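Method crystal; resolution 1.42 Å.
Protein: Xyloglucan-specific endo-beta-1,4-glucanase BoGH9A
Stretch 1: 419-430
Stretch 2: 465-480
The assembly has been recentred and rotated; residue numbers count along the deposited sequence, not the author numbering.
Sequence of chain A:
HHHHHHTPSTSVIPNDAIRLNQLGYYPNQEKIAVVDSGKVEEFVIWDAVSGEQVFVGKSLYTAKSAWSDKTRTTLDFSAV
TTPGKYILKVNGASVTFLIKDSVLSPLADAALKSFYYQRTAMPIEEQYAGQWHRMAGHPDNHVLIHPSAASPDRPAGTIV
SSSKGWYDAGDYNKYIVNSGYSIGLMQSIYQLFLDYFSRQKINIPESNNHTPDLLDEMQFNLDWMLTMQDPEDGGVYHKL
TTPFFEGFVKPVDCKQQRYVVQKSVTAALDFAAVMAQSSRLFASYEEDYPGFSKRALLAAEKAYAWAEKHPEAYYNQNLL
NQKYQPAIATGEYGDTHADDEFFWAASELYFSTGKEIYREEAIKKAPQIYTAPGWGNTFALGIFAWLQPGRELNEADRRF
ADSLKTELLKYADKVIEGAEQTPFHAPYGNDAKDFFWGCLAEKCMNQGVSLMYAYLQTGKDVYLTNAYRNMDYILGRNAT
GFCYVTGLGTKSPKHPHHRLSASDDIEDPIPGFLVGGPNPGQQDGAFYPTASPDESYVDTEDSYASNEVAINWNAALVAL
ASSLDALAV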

# COMPACT_ATOMS: atom_id res chain seq x y z
N ALA A 419 -20.87 -11.62 -2.65
CA ALA A 419 -20.49 -10.25 -2.96
C ALA A 419 -21.52 -9.54 -3.84
O ALA A 419 -21.70 -8.34 -3.71
CB ALA A 419 -19.09 -10.20 -3.60
N GLU A 420 -22.20 -10.27 -4.73
CA GLU A 420 -23.16 -9.64 -5.64
C GLU A 420 -24.47 -9.23 -4.98
O GLU A 420 -25.27 -8.50 -5.59
CB GLU A 420 -23.45 -10.56 -6.81
CG GLU A 420 -22.26 -10.67 -7.73
CD GLU A 420 -22.54 -11.45 -9.00
OE1 GLU A 420 -23.63 -12.05 -9.10
OE2 GLU A 420 -21.66 -11.45 -9.89
N GLN A 421 -24.70 -9.70 -3.76
CA GLN A 421 -25.91 -9.36 -3.01
C GLN A 421 -25.66 -8.29 -1.95
O GLN A 421 -26.59 -7.85 -1.26
CB GLN A 421 -26.50 -10.60 -2.34
CG GLN A 421 -27.26 -11.52 -3.26
CD GLN A 421 -26.36 -12.27 -4.19
OE1 GLN A 421 -25.54 -13.08 -3.76
NE2 GLN A 421 -26.50 -11.99 -5.48
N THR A 422 -24.41 -7.86 -1.79
CA THR A 422 -24.11 -6.83 -0.82
C THR A 422 -24.70 -5.46 -1.23
O THR A 422 -24.86 -5.19 -2.42
CB THR A 422 -22.57 -6.69 -0.58
OG1 THR A 422 -21.92 -6.36 -1.81
CG2 THR A 422 -22.00 -7.98 -0.01
N PRO A 423 -25.01 -4.62 -0.24
CA PRO A 423 -25.51 -3.28 -0.55
C PRO A 423 -24.63 -2.48 -1.49
O PRO A 423 -25.14 -1.84 -2.42
CB PRO A 423 -25.60 -2.61 0.82
CG PRO A 423 -25.85 -3.73 1.76
CD PRO A 423 -25.06 -4.90 1.20
N PHE A 424 -23.30 -2.57 -1.33
CA PHE A 424 -22.41 -1.78 -2.18
C PHE A 424 -21.72 -2.61 -3.26
O PHE A 424 -20.83 -2.12 -3.95
CB PHE A 424 -21.42 -1.00 -1.32
CG PHE A 424 -22.05 0.17 -0.62
CD1 PHE A 424 -22.41 1.29 -1.34
CD2 PHE A 424 -22.26 0.15 0.74
CE1 PHE A 424 -23.03 2.36 -0.72
CE2 PHE A 424 -22.88 1.23 1.36
CZ PHE A 424 -23.24 2.33 0.62
N HIS A 425 -22.20 -3.84 -3.44
CA HIS A 425 -21.79 -4.70 -4.54
C HIS A 425 -20.26 -4.95 -4.56
O HIS A 425 -19.62 -4.77 -5.59
CB HIS A 425 -22.27 -4.15 -5.89
CG HIS A 425 -22.56 -5.21 -6.91
ND1 HIS A 425 -23.70 -5.97 -6.88
CD2 HIS A 425 -21.84 -5.64 -7.97
CE1 HIS A 425 -23.68 -6.83 -7.89
NE2 HIS A 425 -22.56 -6.65 -8.57
N ALA A 426 -19.70 -5.30 -3.42
CA ALA A 426 -18.26 -5.60 -3.32
C ALA A 426 -18.01 -6.57 -2.20
O ALA A 426 -18.74 -6.62 -1.23
CB ALA A 426 -17.42 -4.34 -3.08
N PRO A 427 -16.91 -7.34 -2.30
CA PRO A 427 -16.61 -8.23 -1.18
C PRO A 427 -16.35 -7.50 0.13
O PRO A 427 -16.70 -7.98 1.20
CB PRO A 427 -15.33 -8.95 -1.64
CG PRO A 427 -15.23 -8.77 -3.06
CD PRO A 427 -16.05 -7.59 -3.47
N TYR A 428 -15.72 -6.34 0.02
CA TYR A 428 -15.41 -5.52 1.18
C TYR A 428 -16.56 -4.56 1.51
O TYR A 428 -17.13 -3.94 0.62
CB TYR A 428 -14.14 -4.70 0.90
CG TYR A 428 -13.85 -3.74 2.03
CD1 TYR A 428 -13.17 -4.15 3.17
CD2 TYR A 428 -14.31 -2.43 2.01
CE1 TYR A 428 -12.92 -3.29 4.22
CE2 TYR A 428 -14.06 -1.56 3.05
CZ TYR A 428 -13.39 -2.00 4.17
OH TYR A 428 -13.12 -1.14 5.23
N GLY A 429 -16.89 -4.45 2.80
CA GLY A 429 -17.69 -3.34 3.29
C GLY A 429 -19.04 -3.70 3.88
O GLY A 429 -19.79 -2.80 4.19
N ASN A 430 -19.33 -4.99 4.03
CA ASN A 430 -20.62 -5.41 4.56
C ASN A 430 -20.54 -6.21 5.86
O ASN A 430 -21.51 -6.86 6.27
CB ASN A 430 -21.42 -6.20 3.53
CG ASN A 430 -22.92 -6.11 3.76
OD1 ASN A 430 -23.45 -5.07 4.15
ND2 ASN A 430 -23.60 -7.22 3.54
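Stretch 2 (465-480) TNAYRNMDYILGRNAT

Stretch 2 enters as a helix already under way, runs helical from Thr 465 to Ile 474, and then loosens into a loop; Leu 475 is the first residue to leave helical phi/psi. Stretch 1 has no regular helix or strand, but a type I beta turn from Thr 422 to His 425 gives it a firm bend. Two pairs of CA atoms set the register: Ala 426 CA lies 5.0 Å from Arg 469 CA, and Phe 424 CA lies 6.3 Å from Asn 478 CA. They place the helix beside the segment after the turn and the loop beside the turn itself, and from Phe 424 to Ala 426 the partner moves back from Asn 478 to Arg 469, so the register runs in reverse there. Together the stretches bury 739 Å².

On the helix, Asn 466, Arg 469, Asn 470 and Tyr 473 make the contact, a spacing of three and four residues that keeps them on one side. Ala 426 fits close to the helix backbone: its CB lies 3.8 Å from Arg 469 CB and 3.7 Å from Arg 469 O, an approach that its small side chain permits. Pro 427 fills the adjoining space, with CG 3.3 Å from Asn 466 OD1 and CD 3.2 Å from Asn 470 OD1. The latter oxygen also accepts a hydrogen bond from Tyr 428 N (3.1 Å, 154°), fixing the backbone just past the proline.

Arg 469 reaches out with chi2 and chi3 both t. Its NH2 meets Glu 420 OE2 at 2.9 Å in a salt bridge with a hydrogen-bond angle of 157°, the carboxylate oxygen near the guanidinium plane, while His 425 CD2 lies over one face, 3.7 Å from Arg 469 NE.

Further along, Tyr 428 turns its edge to the face of Tyr 473; the planes meet at 85°, the centroids are 5.1 Å apart, and Tyr 428 CE2 comes within 3.6 Å of Tyr 473 CE1. Gly 429 leaves room here: an ideal CB would fall 2.8 Å from Tyr 473 CE2, and its phi/psi of 117/7 independently calls for glycine. One water joins the two, donating to Gly 429 O and accepting from Tyr 473 OH, each at 2.7 Å.

Phe 424 is the largest bump on stretch 1 by area covered, 110 Å². Asn 478 CA sits 3.9 Å from its ring centroid, 17° off the normal, a CH-pi contact over the face, and Phe 424 CE2 packs 4.1 Å from Ala 479 CB. Arg 477 secures the turn by donating from NE to Phe 424 O (2.9 Å, 131°); its NH1 is held by Asp 472 OD2 in a 2.8 Å salt bridge within stretch 2.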

# COMPACT_ATOMS: atom_id res chain seq x y z
N THR A 465 -13.01 -9.58 -11.31
CA THR A 465 -14.21 -8.77 -11.24
C THR A 465 -14.37 -8.26 -9.82
O THR A 465 -14.72 -7.08 -9.60
CB THR A 465 -15.42 -9.60 -11.66
OG1 THR A 465 -15.31 -9.89 -13.04
CG2 THR A 465 -16.71 -8.83 -11.46
N ASN A 466 -14.14 -9.12 -8.84
CA ASN A 466 -14.27 -8.74 -7.45
C ASN A 466 -13.18 -7.77 -6.96
O ASN A 466 -13.42 -6.94 -6.09
CB ASN A 466 -14.41 -9.99 -6.57
CG ASN A 466 -15.84 -10.51 -6.56
OD1 ASN A 466 -16.67 -9.97 -5.83
ND2 ASN A 466 -16.12 -11.53 -7.35
N ALA A 467 -11.99 -7.86 -7.56
CA ALA A 467 -10.92 -6.92 -7.24
C ALA A 467 -11.31 -5.52 -7.70
O ALA A 467 -11.12 -4.55 -6.96
CB ALA A 467 -9.62 -7.35 -7.86
N TYR A 468 -11.89 -5.40 -8.89
CA TYR A 468 -12.37 -4.09 -9.36
C TYR A 468 -13.50 -3.55 -8.47
O TYR A 468 -13.58 -2.36 -8.24
CB TYR A 468 -12.83 -4.12 -10.83
CG TYR A 468 -11.72 -4.19 -11.86
CD1 TYR A 468 -11.02 -3.04 -12.25
CD2 TYR A 468 -11.45 -5.36 -12.52
CE1 TYR A 468 -10.03 -3.09 -13.23
CE2 TYR A 468 -10.44 -5.42 -13.49
CZ TYR A 468 -9.76 -4.28 -13.85
OH TYR A 468 -8.78 -4.38 -14.83
N ARG A 469 -14.34 -4.44 -7.95
CA ARG A 469 -15.42 -3.99 -7.06
C ARG A 469 -14.86 -3.31 -5.81
O ARG A 469 -15.38 -2.29 -5.35
CB ARG A 469 -16.34 -5.15 -6.66
CG ARG A 469 -17.16 -5.69 -7.80
CD ARG A 469 -17.93 -6.95 -7.41
NE ARG A 469 -18.73 -7.47 -8.52
CZ ARG A 469 -19.22 -8.71 -8.58
NH1 ARG A 469 -19.00 -9.57 -7.59
NH2 ARG A 469 -19.93 -9.09 -9.62
N ASN A 470 -13.81 -3.88 -5.23
CA ASN A 470 -13.20 -3.29 -4.05
C ASN A 470 -12.55 -1.96 -4.37
O ASN A 470 -12.58 -1.03 -3.55
CB ASN A 470 -12.16 -4.23 -3.41
CG ASN A 470 -12.77 -5.21 -2.45
OD1 ASN A 470 -13.98 -5.38 -2.40
ND2 ASN A 470 -11.93 -5.91 -1.69
N MET A 471 -11.94 -1.85 -5.55
CA MET A 471 -11.44 -0.54 -5.99
C MET A 471 -12.58 0.49 -6.13
O MET A 471 -12.42 1.64 -5.70
CB MET A 471 -10.60 -0.65 -7.28
CG MET A 471 -10.02 0.68 -7.73
SD MET A 471 -8.91 1.44 -6.49
CE MET A 471 -7.50 0.47 -6.86
N ASP A 472 -13.71 0.10 -6.72
CA ASP A 472 -14.84 1.01 -6.83
C ASP A 472 -15.24 1.53 -5.45
O ASP A 472 -15.63 2.70 -5.31
CB ASP A 472 -16.03 0.28 -7.45
CG ASP A 472 -15.95 0.17 -8.96
OD1 ASP A 472 -14.92 0.43 -9.61
OD2 ASP A 472 -16.99 -0.20 -9.56
N TYR A 473 -15.20 0.66 -4.45
CA TYR A 473 -15.56 1.05 -3.09
C TYR A 473 -14.69 2.21 -2.60
O TYR A 473 -15.22 3.22 -2.11
CB TYR A 473 -15.46 -0.13 -2.09
CG TYR A 473 -15.98 0.19 -0.71
CD1 TYR A 473 -15.22 0.90 0.19
CD2 TYR A 473 -17.26 -0.17 -0.34
CE1 TYR A 473 -15.69 1.24 1.44
CE2 TYR A 473 -17.74 0.15 0.91
CZ TYR A 473 -16.95 0.84 1.79
OH TYR A 473 -17.45 1.19 3.04
N ILE A 474 -13.37 2.12 -2.68
CA ILE A 474 -12.60 3.23 -2.16
C ILE A 474 -12.69 4.48 -3.01
O ILE A 474 -12.38 5.56 -2.50
CB ILE A 474 -11.13 2.92 -1.89
CG1 ILE A 474 -10.40 2.73 -3.19
CG2 ILE A 474 -10.95 1.71 -0.90
CD1 ILE A 474 -8.94 2.99 -3.04
N LEU A 475 -13.08 4.35 -4.28
CA LEU A 475 -13.17 5.49 -5.18
C LEU A 475 -14.54 6.18 -5.17
O LEU A 475 -14.78 7.08 -5.98
CB LEU A 475 -12.72 5.10 -6.59
CG LEU A 475 -11.28 4.61 -6.69
CD1 LEU A 475 -11.04 4.14 -8.10
CD2 LEU A 475 -10.30 5.69 -6.27
N GLY A 476 -15.42 5.76 -4.27
CA GLY A 476 -16.65 6.50 -4.03
C GLY A 476 -17.89 5.66 -3.81
O GLY A 476 -18.93 6.19 -3.36
N ARG A 477 -17.87 4.39 -4.17
CA ARG A 477 -19.07 3.57 -4.06
C ARG A 477 -19.17 3.00 -2.65
O ARG A 477 -18.91 1.82 -2.43
CB ARG A 477 -19.12 2.48 -5.12
CG ARG A 477 -20.49 1.84 -5.16
CD ARG A 477 -20.63 0.92 -6.32
NE ARG A 477 -19.89 -0.31 -6.08
CZ ARG A 477 -19.37 -1.07 -7.03
NH1 ARG A 477 -19.46 -0.68 -8.28
NH2 ARG A 477 -18.71 -2.18 -6.72
N ASN A 478 -19.55 3.86 -1.69
CA ASN A 478 -19.47 3.51 -0.29
C ASN A 478 -20.46 4.35 0.55
O ASN A 478 -21.20 5.19 -0.00
CB ASN A 478 -18.02 3.68 0.19
CG ASN A 478 -17.54 5.12 0.08
OD1 ASN A 478 -18.21 6.03 0.58
ND2 ASN A 478 -16.43 5.34 -0.60
N ALA A 479 -20.44 4.14 1.85
CA ALA A 479 -21.43 4.75 2.75
C ALA A 479 -21.25 6.24 3.01
O ALA A 479 -22.19 6.87 3.51
CB ALA A 479 -21.42 4.03 4.05
N THR A 480 -20.08 6.81 2.74
CA THR A 480 -19.83 8.24 2.99
C THR A 480 -19.87 9.06 1.71
O THR A 480 -20.10 10.28 1.76
CB THR A 480 -18.48 8.49 3.69
OG1 THR A 480 -17.43 8.10 2.79
CG2 THR A 480 -18.39 7.70 4.95
O HOH W 1 -19.71 -0.12 3.61